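Local coordinates for pngf-ii (Elizabethkingia meningoseptica, PDB 4R4X), which probably removes N-linked glycans from glycoproteins, acting as a peptide:N-glycosidase that cuts the amide bond between the sugar chain and its asparagine, at residues A419-I424 with N442-D447; P496-L501 with V533-E538. All coordinates share one frame; numbering follows the deposited sequence.

How the contacts relate
Along the chain, strand 416-428 comes first. The 17 residues after I424 lead to N442-D447 in the small facing sheet, and contact 1 closes this loop between the two sheets. The chain later returns to the large sheet at P496-L501, passes through strand 507-514 of the small sheet and comes back at V533-E538, where contact 2 closes. The two loops therefore lie in series, neither nested nor crossed. They meet at strand 416-428: its A419-I424 part is one side of contact 1 and runs between the two segments of contact 2. It makes backbone hydrogen bonds to both, L421 N to I499 O and R422 N to V533 O. Contact 1 joins the two sheets; contact 2 spans three strands of one sheet.

Contact 1: residues A419-I424 with N442-D447; sequences AQLRYI and NSIYLD
In Y423 the ring carbon CG stands anti to the backbone N (chi1 -179°), which carries the phenol across to N442, whose own CG lies beside its backbone N and turns the amide to meet it. Y423 OH donates a hydrogen bond to N442 OD1, 2.6 Å away. The bond comes in at 127° to the carbonyl and tilts 21° out of its plane. N442 OD1 lies at the edge of the tyrosine ring, near the ring plane, while the ring and amide planes are turned steeply against each other. I444 takes a face of the same ring. Its CD1 sits 4.1 Å from Y423 CE2, offset toward the rim. The other branch of I444, CG2, touches L421 CD2 at 4.1 Å, so one isoleucine bridges two side chains of the facing strand.

These strands belong to different sheets of the beta sandwich in the C-terminal part of the PNGase F-type fold. They run roughly antiparallel, with the axes of these short segments 10.6 Å apart at closest approach, too far for backbone pairing. Side chains from both strands meet in the gap. V513 and I515 also pack on Y423, and W528 packs on N442.

All four touching residues are buried, so the tyrosine hydroxyl and the amide oxygen satisfy each other inside an otherwise apolar interface. N442 OD1 also hydrogen-bonds T425 OG1, and N442 ND2 makes a weak bond to K440 O. Two bonds on its oxygen and a weak one on its nitrogen probably fix the rotation of the amide, and its oxygen is presented to the phenol as an acceptor.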
loop_
_atom_site.group_PDB
_atom_site.type_symbol
_atom_site.label_atom_id
_atom_site.label_comp_id
_atom_site.label_asym_id
_atom_site.label_seq_id
_atom_site.Cartn_x
_atom_site.Cartn_y
_atom_site.Cartn_z
ATOM N N ALA A 419 -14.855 8.669 -19.297
ATOM C CA ALA A 419 -14.422 7.313 -19.544
ATOM C C ALA A 419 -12.907 7.270 -19.756
ATOM O O ALA A 419 -12.332 8.147 -20.377
ATOM C CB ALA A 419 -15.108 6.736 -20.770
ATOM N N GLN A 420 -12.289 6.206 -19.278
ATOM C CA GLN A 420 -10.856 6.012 -19.447
ATOM C C GLN A 420 -10.590 4.549 -19.718
ATOM O O GLN A 420 -11.340 3.683 -19.242
ATOM C CB GLN A 420 -10.099 6.393 -18.180
ATOM C CG GLN A 420 -10.215 7.842 -17.755
ATOM C CD GLN A 420 -9.652 8.030 -16.367
ATOM O OE1 GLN A 420 -8.940 7.176 -15.857
ATOM N NE2 GLN A 420 -9.977 9.147 -15.749
ATOM N N LEU A 421 -9.514 4.273 -20.455
ATOM C CA LEU A 421 -9.011 2.926 -20.557
ATOM C C LEU A 421 -7.759 2.836 -19.709
ATOM O O LEU A 421 -6.773 3.521 -19.986
ATOM C CB LEU A 421 -8.691 2.543 -22.002
ATOM C CG LEU A 421 -8.264 1.083 -22.198
ATOM C CD1 LEU A 421 -9.402 0.127 -21.895
ATOM C CD2 LEU A 421 -7.759 0.829 -23.614
ATOM N N ARG A 422 -7.830 2.021 -18.661
ATOM C CA ARG A 422 -6.662 1.672 -17.850
ATOM C C ARG A 422 -5.933 0.608 -18.625
ATOM O O ARG A 422 -6.451 -0.495 -18.803
ATOM C CB ARG A 422 -7.092 1.142 -16.485
ATOM C CG ARG A 422 -5.960 0.702 -15.550
ATOM C CD ARG A 422 -6.573 0.099 -14.297
ATOM N NE ARG A 422 -5.611 -0.374 -13.300
ATOM C CZ ARG A 422 -5.148 -1.619 -13.197
ATOM N NH1 ARG A 422 -4.320 -1.918 -12.213
ATOM N NH2 ARG A 422 -5.493 -2.563 -14.059
ATOM N N TYR A 423 -4.742 0.947 -19.096
ATOM C CA TYR A 423 -4.053 0.160 -20.107
ATOM C C TYR A 423 -2.641 -0.166 -19.639
ATOM O O TYR A 423 -1.841 0.740 -19.362
ATOM C CB TYR A 423 -3.998 0.936 -21.415
ATOM C CG TYR A 423 -3.337 0.230 -22.581
ATOM C CD1 TYR A 423 -3.937 -0.869 -23.186
ATOM C CD2 TYR A 423 -2.138 0.695 -23.119
ATOM C CE1 TYR A 423 -3.350 -1.502 -24.275
ATOM C CE2 TYR A 423 -1.565 0.092 -24.231
ATOM C CZ TYR A 423 -2.172 -1.009 -24.801
ATOM O OH TYR A 423 -1.598 -1.660 -25.869
ATOM N N ILE A 424 -2.380 -1.459 -19.498
ATOM C CA ILE A 424 -1.057 -1.975 -19.120
ATOM C C ILE A 424 -0.470 -2.707 -20.305
ATOM O O ILE A 424 -1.054 -3.666 -20.786
ATOM C CB ILE A 424 -1.131 -2.926 -17.914
ATOM C CG1 ILE A 424 -1.838 -2.236 -16.756
ATOM C CG2 ILE A 424 0.272 -3.359 -17.473
ATOM C CD1 ILE A 424 -2.070 -3.124 -15.545
ATOM N N ASN A 442 1.969 1.544 -29.807
ATOM C CA ASN A 442 0.672 0.940 -29.483
ATOM C C ASN A 442 -0.405 1.954 -29.873
ATOM O O ASN A 442 -0.365 3.107 -29.416
ATOM C CB ASN A 442 0.501 0.652 -27.963
ATOM C CG ASN A 442 1.342 -0.515 -27.439
ATOM O OD1 ASN A 442 0.925 -1.222 -26.507
ATOM N ND2 ASN A 442 2.526 -0.700 -27.987
ATOM N N SER A 443 -1.384 1.528 -30.659
ATOM C CA SER A 443 -2.485 2.388 -31.102
ATOM C C SER A 443 -3.815 1.866 -30.548
ATOM O O SER A 443 -4.151 0.712 -30.710
ATOM C CB SER A 443 -2.542 2.423 -32.623
ATOM O OG SER A 443 -1.385 3.055 -33.155
ATOM N N ILE A 444 -4.560 2.739 -29.887
ATOM C CA ILE A 444 -5.848 2.399 -29.287
ATOM C C ILE A 444 -6.967 3.120 -30.064
ATOM O O ILE A 444 -6.935 4.346 -30.239
ATOM C CB ILE A 444 -5.892 2.804 -27.802
ATOM C CG1 ILE A 444 -4.931 1.946 -26.947
ATOM C CG2 ILE A 444 -7.294 2.629 -27.229
ATOM C CD1 ILE A 444 -3.476 2.223 -27.201
ATOM N N TYR A 445 -7.952 2.348 -30.509
ATOM C CA TYR A 445 -9.101 2.862 -31.238
ATOM C C TYR A 445 -10.379 2.719 -30.408
ATOM O O TYR A 445 -10.558 1.724 -29.681
ATOM C CB TYR A 445 -9.259 2.073 -32.536
ATOM C CG TYR A 445 -8.108 2.192 -33.503
ATOM C CD1 TYR A 445 -6.904 1.549 -33.267
ATOM C CD2 TYR A 445 -8.239 2.923 -34.685
ATOM C CE1 TYR A 445 -5.857 1.651 -34.161
ATOM C CE2 TYR A 445 -7.200 3.003 -35.592
ATOM C CZ TYR A 445 -6.008 2.372 -35.309
ATOM O OH TYR A 445 -4.958 2.468 -36.189
ATOM N N LEU A 446 -11.258 3.709 -30.512
ATOM C CA LEU A 446 -12.583 3.686 -29.897
ATOM C C LEU A 446 -13.604 3.847 -31.040
ATOM O O LEU A 446 -13.547 4.816 -31.769
ATOM C CB LEU A 446 -12.739 4.853 -28.924
ATOM C CG LEU A 446 -14.141 5.070 -28.352
ATOM C CD1 LEU A 446 -14.553 3.901 -27.485
ATOM C CD2 LEU A 446 -14.213 6.391 -27.606
ATOM N N ASP A 447 -14.481 2.863 -31.200
ATOM C CA ASP A 447 -15.507 2.891 -32.230
ATOM C C ASP A 447 -14.917 3.159 -33.589
ATOM O O ASP A 447 -15.440 3.977 -34.345
ATOM C CB ASP A 447 -16.581 3.907 -31.865
ATOM C CG ASP A 447 -17.304 3.527 -30.595
ATOM O OD1 ASP A 447 -17.549 2.320 -30.447
ATOM O OD2 ASP A 447 -17.623 4.399 -29.752
#

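Contact 2: residues P496-L501 with V533-E538; sequences PVYINL and VLLGQE
Segments 496-501 and 533-538 run in the same direction on either side of strand 416-428, and their nearest CA pair, Y498 with L535, is 9.1 Å apart. They are thus next-nearest neighbours in the large antiparallel sheet of the PNGase F-type beta sandwich, and their side chains meet by reaching across the strand between them. Two such meetings occur, on opposite faces of the sheet.

On the face turned away from the small sheet, L535 approaches the edge of the Y498 ring near the ring plane. Its CD1 lies 4.1 Å from Y498 CD1. The aromatic ring also rests on Q420 and R422 of the middle strand, and L535 touches Q420. The phenol end of Y498 is held by a hydrogen bond between its OH and E334 OE2, the same carboxylate oxygen that forms a salt bridge with R422.

On the other face, toward the small sheet, L501 and L534 meet beside A419 and Q420 of the middle strand. L534 holds its CG anti to the backbone N (chi1 180°), which swings the branched end in toward L501. F378 of the next strand packs on L534 as well. The methyl groups that touch are L501 CD1 and L534 CD1, 3.8 Å apart.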
loop_
_atom_site.group_PDB
_atom_site.type_symbol
_atom_site.label_atom_id
_atom_site.label_comp_id
_atom_site.label_asym_id
_atom_site.label_seq_id
_atom_site.Cartn_x
_atom_site.Cartn_y
_atom_site.Cartn_z
ATOM N N PRO A 496 0.281 1.360 -15.111
ATOM C CA PRO A 496 -0.790 1.571 -16.094
ATOM C C PRO A 496 -0.746 2.975 -16.638
ATOM O O PRO A 496 -0.268 3.879 -15.954
ATOM C CB PRO A 496 -2.084 1.411 -15.281
ATOM C CG PRO A 496 -1.676 0.703 -14.026
ATOM C CD PRO A 496 -0.234 1.013 -13.783
ATOM N N VAL A 497 -1.218 3.151 -17.865
ATOM C CA VAL A 497 -1.544 4.466 -18.334
ATOM C C VAL A 497 -3.065 4.592 -18.350
ATOM O O VAL A 497 -3.785 3.597 -18.501
ATOM C CB VAL A 497 -0.914 4.760 -19.703
ATOM C CG1 VAL A 497 0.607 4.576 -19.637
ATOM C CG2 VAL A 497 -1.542 3.918 -20.789
ATOM N N TYR A 498 -3.534 5.813 -18.168
ATOM C CA TYR A 498 -4.948 6.094 -18.070
ATOM C C TYR A 498 -5.345 6.923 -19.272
ATOM O O TYR A 498 -5.090 8.124 -19.313
ATOM C CB TYR A 498 -5.220 6.825 -16.775
ATOM C CG TYR A 498 -4.940 5.911 -15.632
ATOM C CD1 TYR A 498 -5.893 4.979 -15.208
ATOM C CD2 TYR A 498 -3.702 5.916 -15.020
ATOM C CE1 TYR A 498 -5.612 4.096 -14.174
ATOM C CE2 TYR A 498 -3.409 5.024 -13.997
ATOM C CZ TYR A 498 -4.372 4.139 -13.572
ATOM O OH TYR A 498 -4.070 3.279 -12.554
ATOM N N ILE A 499 -5.937 6.267 -20.260
ATOM C CA ILE A 499 -6.168 6.897 -21.562
ATOM C C ILE A 499 -7.569 7.493 -21.565
ATOM O O ILE A 499 -8.568 6.772 -21.439
ATOM C CB ILE A 499 -6.035 5.873 -22.697
ATOM C CG1 ILE A 499 -4.596 5.351 -22.728
ATOM C CG2 ILE A 499 -6.467 6.461 -24.039
ATOM C CD1 ILE A 499 -4.380 4.188 -23.652
ATOM N N ASN A 500 -7.633 8.800 -21.706
ATOM C CA ASN A 500 -8.925 9.492 -21.727
ATOM C C ASN A 500 -9.707 9.145 -22.991
ATOM O O ASN A 500 -9.178 9.248 -24.093
ATOM C CB ASN A 500 -8.714 10.998 -21.604
ATOM C CG ASN A 500 -8.391 11.433 -20.178
ATOM O OD1 ASN A 500 -8.673 10.725 -19.223
ATOM N ND2 ASN A 500 -7.797 12.613 -20.035
ATOM N N LEU A 501 -10.944 8.698 -22.827
ATOM C CA LEU A 501 -11.799 8.346 -23.973
ATOM C C LEU A 501 -12.938 9.344 -24.201
ATOM O O LEU A 501 -13.710 9.188 -25.166
ATOM C CB LEU A 501 -12.382 6.954 -23.767
ATOM C CG LEU A 501 -11.390 5.815 -23.612
ATOM C CD1 LEU A 501 -12.182 4.555 -23.319
ATOM C CD2 LEU A 501 -10.537 5.660 -24.868
ATOM N N VAL A 533 -8.910 -2.098 -18.864
ATOM C CA VAL A 533 -10.078 -2.015 -18.040
ATOM C C VAL A 533 -10.728 -0.663 -18.313
ATOM O O VAL A 533 -10.072 0.374 -18.259
ATOM C CB VAL A 533 -9.704 -2.145 -16.553
ATOM C CG1 VAL A 533 -10.910 -1.953 -15.674
ATOM C CG2 VAL A 533 -9.097 -3.516 -16.303
ATOM N N LEU A 534 -12.017 -0.684 -18.610
ATOM C CA LEU A 534 -12.781 0.539 -18.817
ATOM C C LEU A 534 -13.258 1.123 -17.493
ATOM O O LEU A 534 -13.834 0.423 -16.691
ATOM C CB LEU A 534 -13.969 0.260 -19.735
ATOM C CG LEU A 534 -14.869 1.456 -20.033
ATOM C CD1 LEU A 534 -14.114 2.513 -20.804
ATOM C CD2 LEU A 534 -16.096 1.011 -20.832
ATOM N N LEU A 535 -12.981 2.408 -17.277
ATOM C CA LEU A 535 -13.359 3.118 -16.075
ATOM C C LEU A 535 -14.268 4.259 -16.492
ATOM O O LEU A 535 -14.180 4.755 -17.607
ATOM C CB LEU A 535 -12.149 3.712 -15.381
ATOM C CG LEU A 535 -10.950 2.772 -15.191
ATOM C CD1 LEU A 535 -9.752 3.585 -14.744
ATOM C CD2 LEU A 535 -11.241 1.683 -14.187
ATOM N N GLY A 536 -15.166 4.638 -15.610
ATOM C CA GLY A 536 -16.000 5.808 -15.864
ATOM C C GLY A 536 -16.922 6.124 -14.709
ATOM O O GLY A 536 -17.013 5.376 -13.723
ATOM N N GLN A 537 -17.630 7.237 -14.838
ATOM C CA GLN A 537 -18.541 7.666 -13.790
ATOM C C GLN A 537 -19.949 7.680 -14.332
ATOM O O GLN A 537 -20.257 8.435 -15.270
ATOM C CB GLN A 537 -18.148 9.042 -13.273
ATOM C CG GLN A 537 -19.043 9.493 -12.140
ATOM C CD GLN A 537 -18.779 10.920 -11.719
ATOM O OE1 GLN A 537 -17.942 11.612 -12.284
ATOM N NE2 GLN A 537 -19.514 11.367 -10.728
ATOM N N GLU A 538 -20.784 6.809 -13.782
ATOM C CA GLU A 538 -22.214 6.787 -14.084
ATOM C C GLU A 538 -22.878 7.796 -13.169
ATOM O O GLU A 538 -22.688 7.721 -11.959
ATOM C CB GLU A 538 -22.790 5.395 -13.821
ATOM C CG GLU A 538 -22.426 4.377 -14.884
ATOM C CD GLU A 538 -22.913 2.976 -14.583
ATOM O OE1 GLU A 538 -23.251 2.699 -13.415
ATOM O OE2 GLU A 538 -22.938 2.131 -15.511
#